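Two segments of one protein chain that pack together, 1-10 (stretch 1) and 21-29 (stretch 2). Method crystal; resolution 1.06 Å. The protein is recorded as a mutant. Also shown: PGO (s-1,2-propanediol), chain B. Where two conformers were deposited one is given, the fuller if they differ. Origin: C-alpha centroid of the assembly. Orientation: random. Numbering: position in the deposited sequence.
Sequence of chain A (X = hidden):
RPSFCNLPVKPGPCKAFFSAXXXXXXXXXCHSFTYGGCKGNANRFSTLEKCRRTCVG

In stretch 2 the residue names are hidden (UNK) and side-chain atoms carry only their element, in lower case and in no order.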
# COMPACT_ATOMS: atom_id res chain seq x y z
N ARG A 1 -6.49 -6.00 -12.04
CA ARG A 1 -6.51 -5.50 -10.63
C ARG A 1 -7.31 -4.21 -10.65
O ARG A 1 -7.33 -3.50 -11.65
CB ARG A 1 -5.13 -5.29 -10.14
CG ARG A 1 -4.31 -4.26 -10.91
CD ARG A 1 -2.85 -4.35 -10.57
NE ARG A 1 -2.07 -3.53 -11.52
CZ ARG A 1 -1.70 -3.89 -12.71
NH1 ARG A 1 -0.94 -3.03 -13.43
NH2 ARG A 1 -1.91 -5.11 -13.17
N PRO A 2 -7.85 -3.78 -9.48
CA PRO A 2 -8.42 -2.47 -9.35
C PRO A 2 -7.42 -1.38 -9.72
O PRO A 2 -6.24 -1.45 -9.37
CB PRO A 2 -8.80 -2.37 -7.86
CG PRO A 2 -9.06 -3.80 -7.47
CD PRO A 2 -8.02 -4.55 -8.24
N SER A 3 -7.91 -0.31 -10.37
CA SER A 3 -6.99 0.73 -10.84
C SER A 3 -6.24 1.43 -9.66
O SER A 3 -5.14 1.89 -9.84
CB SER A 3 -7.58 1.67 -11.75
OG SER A 3 -8.60 2.25 -11.04
N PHE A 4 -6.87 1.48 -8.46
CA PHE A 4 -6.21 2.16 -7.35
C PHE A 4 -4.96 1.41 -6.87
O PHE A 4 -4.10 2.02 -6.21
CB PHE A 4 -7.12 2.47 -6.15
CG PHE A 4 -7.67 1.28 -5.42
CD1 PHE A 4 -6.94 0.68 -4.44
CD2 PHE A 4 -8.93 0.86 -5.60
CE1 PHE A 4 -7.49 -0.39 -3.77
CE2 PHE A 4 -9.45 -0.16 -4.98
CZ PHE A 4 -8.77 -0.84 -4.06
N CYS A 5 -4.82 0.12 -7.22
CA CYS A 5 -3.59 -0.57 -6.95
C CYS A 5 -2.38 0.11 -7.58
O CYS A 5 -1.26 -0.03 -7.10
CB CYS A 5 -3.69 -1.99 -7.48
SG CYS A 5 -4.96 -3.02 -6.67
N ASN A 6 -2.64 0.81 -8.71
CA ASN A 6 -1.60 1.45 -9.45
C ASN A 6 -1.27 2.84 -8.96
O ASN A 6 -0.35 3.46 -9.49
CB ASN A 6 -1.98 1.51 -10.92
CG ASN A 6 -2.17 0.13 -11.50
OD1 ASN A 6 -1.45 -0.81 -11.18
ND2 ASN A 6 -3.20 -0.01 -12.33
N LEU A 7 -1.93 3.34 -7.93
CA LEU A 7 -1.53 4.61 -7.33
C LEU A 7 -0.17 4.42 -6.70
O LEU A 7 0.23 3.37 -6.22
CB LEU A 7 -2.52 5.01 -6.22
CG LEU A 7 -3.92 5.40 -6.70
CD1 LEU A 7 -4.82 5.54 -5.50
CD2 LEU A 7 -3.83 6.72 -7.49
N PRO A 8 0.63 5.51 -6.67
CA PRO A 8 1.96 5.45 -6.08
C PRO A 8 1.89 5.31 -4.56
O PRO A 8 1.05 5.97 -3.92
CB PRO A 8 2.58 6.80 -6.52
CG PRO A 8 1.45 7.70 -6.55
CD PRO A 8 0.28 6.89 -7.18
N VAL A 9 2.82 4.59 -3.99
CA VAL A 9 2.85 4.47 -2.51
C VAL A 9 3.04 5.81 -1.86
O VAL A 9 3.84 6.66 -2.30
CB VAL A 9 3.95 3.47 -2.09
CG1 VAL A 9 5.32 3.88 -2.56
CG2 VAL A 9 3.92 3.23 -0.61
N LYS A 10 2.28 6.04 -0.78
CA LYS A 10 2.20 7.35 -0.18
C LYS A 10 2.33 7.27 1.33
O LYS A 10 1.33 7.12 2.06
CB LYS A 10 0.92 8.07 -0.61
CG LYS A 10 0.92 9.55 -0.25
CD LYS A 10 -0.25 10.25 -0.79
CE LYS A 10 -0.01 11.73 -0.59
NZ LYS A 10 -1.11 12.49 -0.36
N UNK A 21 1.21 -2.22 3.76
CA UNK A 21 1.61 -2.86 2.52
C UNK A 21 1.02 -2.10 1.37
O UNK A 21 -0.06 -1.51 1.46
c UNK A 21 2.94 -6.52 5.69
c UNK A 21 1.75 -5.87 5.90
c UNK A 21 1.10 -4.34 2.52
c UNK A 21 3.53 -6.48 4.43
c UNK A 21 1.16 -5.18 4.85
c UNK A 21 1.74 -5.12 3.59
c UNK A 21 2.94 -5.79 3.43
N UNK A 22 1.71 -2.14 0.21
CA UNK A 22 1.26 -1.51 -1.02
C UNK A 22 1.59 -2.40 -2.20
O UNK A 22 2.52 -3.22 -2.12
c UNK A 22 5.69 -0.35 -1.09
o UNK A 22 7.38 -0.14 -2.78
c UNK A 22 5.06 0.04 -3.34
c UNK A 22 6.04 -0.17 -2.41
c UNK A 22 3.72 0.05 -2.96
c UNK A 22 4.37 -0.36 -0.73
c UNK A 22 3.34 -0.16 -1.63
c UNK A 22 1.92 -0.13 -1.23
N UNK A 23 0.88 -2.21 -3.31
CA UNK A 23 1.16 -2.92 -4.57
C UNK A 23 2.07 -2.09 -5.45
O UNK A 23 1.83 -0.88 -5.63
c UNK A 23 0.33 -4.78 -9.23
c UNK A 23 0.02 -3.76 -6.65
o UNK A 23 0.51 -5.24 -10.53
c UNK A 23 0.33 -5.66 -8.14
c UNK A 23 0.21 -3.43 -9.06
c UNK A 23 0.18 -5.13 -6.84
c UNK A 23 0.03 -2.93 -7.78
c UNK A 23 -0.17 -3.17 -5.27
N UNK A 24 3.06 -2.76 -6.07
CA UNK A 24 3.92 -2.09 -7.07
C UNK A 24 3.68 -2.70 -8.46
O UNK A 24 3.72 -3.91 -8.70
o UNK A 24 6.21 -1.88 -7.77
c UNK A 24 5.38 -2.38 -6.72
N UNK A 25 3.40 -1.78 -9.41
CA UNK A 25 3.31 -2.19 -10.81
C UNK A 25 4.60 -2.69 -11.37
O UNK A 25 4.62 -3.43 -12.38
n UNK A 25 0.60 -0.17 -13.57
c UNK A 25 1.11 0.36 -12.51
c UNK A 25 2.88 -1.01 -11.72
o UNK A 25 1.18 1.55 -12.40
c UNK A 25 1.63 -0.58 -11.41
N UNK A 26 5.75 -2.25 -10.80
CA UNK A 26 7.07 -2.74 -11.30
C UNK A 26 7.19 -4.26 -11.10
O UNK A 26 7.84 -4.91 -11.92
c UNK A 26 8.29 -0.58 -10.58
c UNK A 26 8.68 0.01 -11.94
n UNK A 26 9.03 2.26 -13.11
c UNK A 26 8.19 -2.05 -10.55
c UNK A 26 8.65 1.56 -11.90
N UNK A 27 6.73 -4.82 -9.98
CA UNK A 27 6.88 -6.26 -9.63
C UNK A 27 5.68 -7.08 -9.79
O UNK A 27 5.80 -8.31 -9.71
o UNK A 27 6.37 -5.66 -7.38
c UNK A 27 8.63 -5.47 -7.92
c UNK A 27 7.38 -6.23 -8.18
N UNK A 28 4.44 -6.44 -9.82
CA UNK A 28 3.20 -7.21 -9.64
C UNK A 28 3.19 -7.91 -8.35
O UNK A 28 2.47 -8.90 -8.17
o UNK A 28 0.56 -7.88 -10.69
n UNK A 28 1.25 -9.95 -11.16
c UNK A 28 1.48 -8.65 -10.86
c UNK A 28 2.92 -8.18 -10.80
N UNK A 29 3.80 -7.27 -7.30
CA UNK A 29 3.85 -7.79 -5.98
C UNK A 29 3.47 -6.71 -4.97
O UNK A 29 3.60 -5.49 -5.24
c UNK A 29 5.20 -8.36 -5.63
c UNK A 29 6.87 -10.17 -6.09
c UNK A 29 5.57 -9.59 -6.42
n UNK A 29 7.56 -12.53 -5.09
c UNK A 29 6.56 -11.42 -5.31
C1 PGO B . 0.63 15.28 0.24
C2 PGO B . 1.42 14.86 1.45
C3 PGO B . 2.65 15.73 1.84
O1 PGO B . -0.80 15.21 -0.04
O2 PGO B . 2.01 13.41 1.31
O HOH W 1 1.79 1.31 -7.25

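Position 21 carries one carbon followed by a six-carbon ring with no heteroatom. Its CA-to-CB bond points away from stretch 1, which it does not touch, and the residue is Phe21.

At position 22 a carbon leads to a six-membered carbon ring bearing one oxygen, and the CA-to-CB bond points toward stretch 1. Val9 lies over one face of this ring, its CB 3.7 Å from the ring centroid and close to the ring normal, a CH-pi contact. The para oxygen identifies Tyr22, whose CD2 is 3.5 Å from Val9 CB.

Position 23 has the same composition, again one carbon and a six-carbon ring with one oxygen, but it is buried and touches Arg1, Cys5 and Asn6. The backbone oxygen of Cys5 meets the ring at its edge. This is Tyr23: its CD2 lies 3.2 Å from Cys5 O and 3.8 Å from Cys5 CB. The Tyr23 OH sits over one face of the Arg1 guanidinium, 3.2 Å from Arg1 NE, where the angle is too poor for a hydrogen bond.

Position 24 holds one carbon and one oxygen; the CA-to-CB bond points away from stretch 1, and no contact is made: Ser24.

Position 25 shows three carbons, the third bearing an oxygen and a nitrogen, a long amide whose end comes near Arg1 and Asn6. It is Gln25, and its CG approaches Asn6 OD1 to 3.1 Å. The terminal amide is probably turned over in the model, so its polar contacts remain open.

Position 26, four carbons in a row ending in nitrogen, is out of reach of stretch 1 and is Lys26. At position 27 a carbon carries one oxygen and one carbon, also out of reach: Thr27.

Position 28 has two carbons, the second bearing oxygen and nitrogen, and only grazes Arg1. It is Asn28, whose OD1 accepts a 2.6 Å hydrogen bond from Tyr23 OH. Position 29 repeats the four-carbon chain ending in nitrogen, far from stretch 1, and is Lys29.

The contact rests mainly on packing, with no clear direct hydrogen bond between the stretches. The CA-to-CB bonds of Phe21 and Ser24 point away from stretch 1, and those of the two consecutive residues between them, Tyr22 and Tyr23, point toward it. Arg1 is held within its own stretch by a hydrogen bond from Arg1 NE to Asn6 OD1 (2.8 Å), and the guanidinium lies beside the Tyr23 hydroxyl. Water 1 lies between the backbones, its O 2.8 Å from Leu7 O and 2.7 Å from Tyr23 O.

Stretch 2 (21-29) FYYSQKTNK
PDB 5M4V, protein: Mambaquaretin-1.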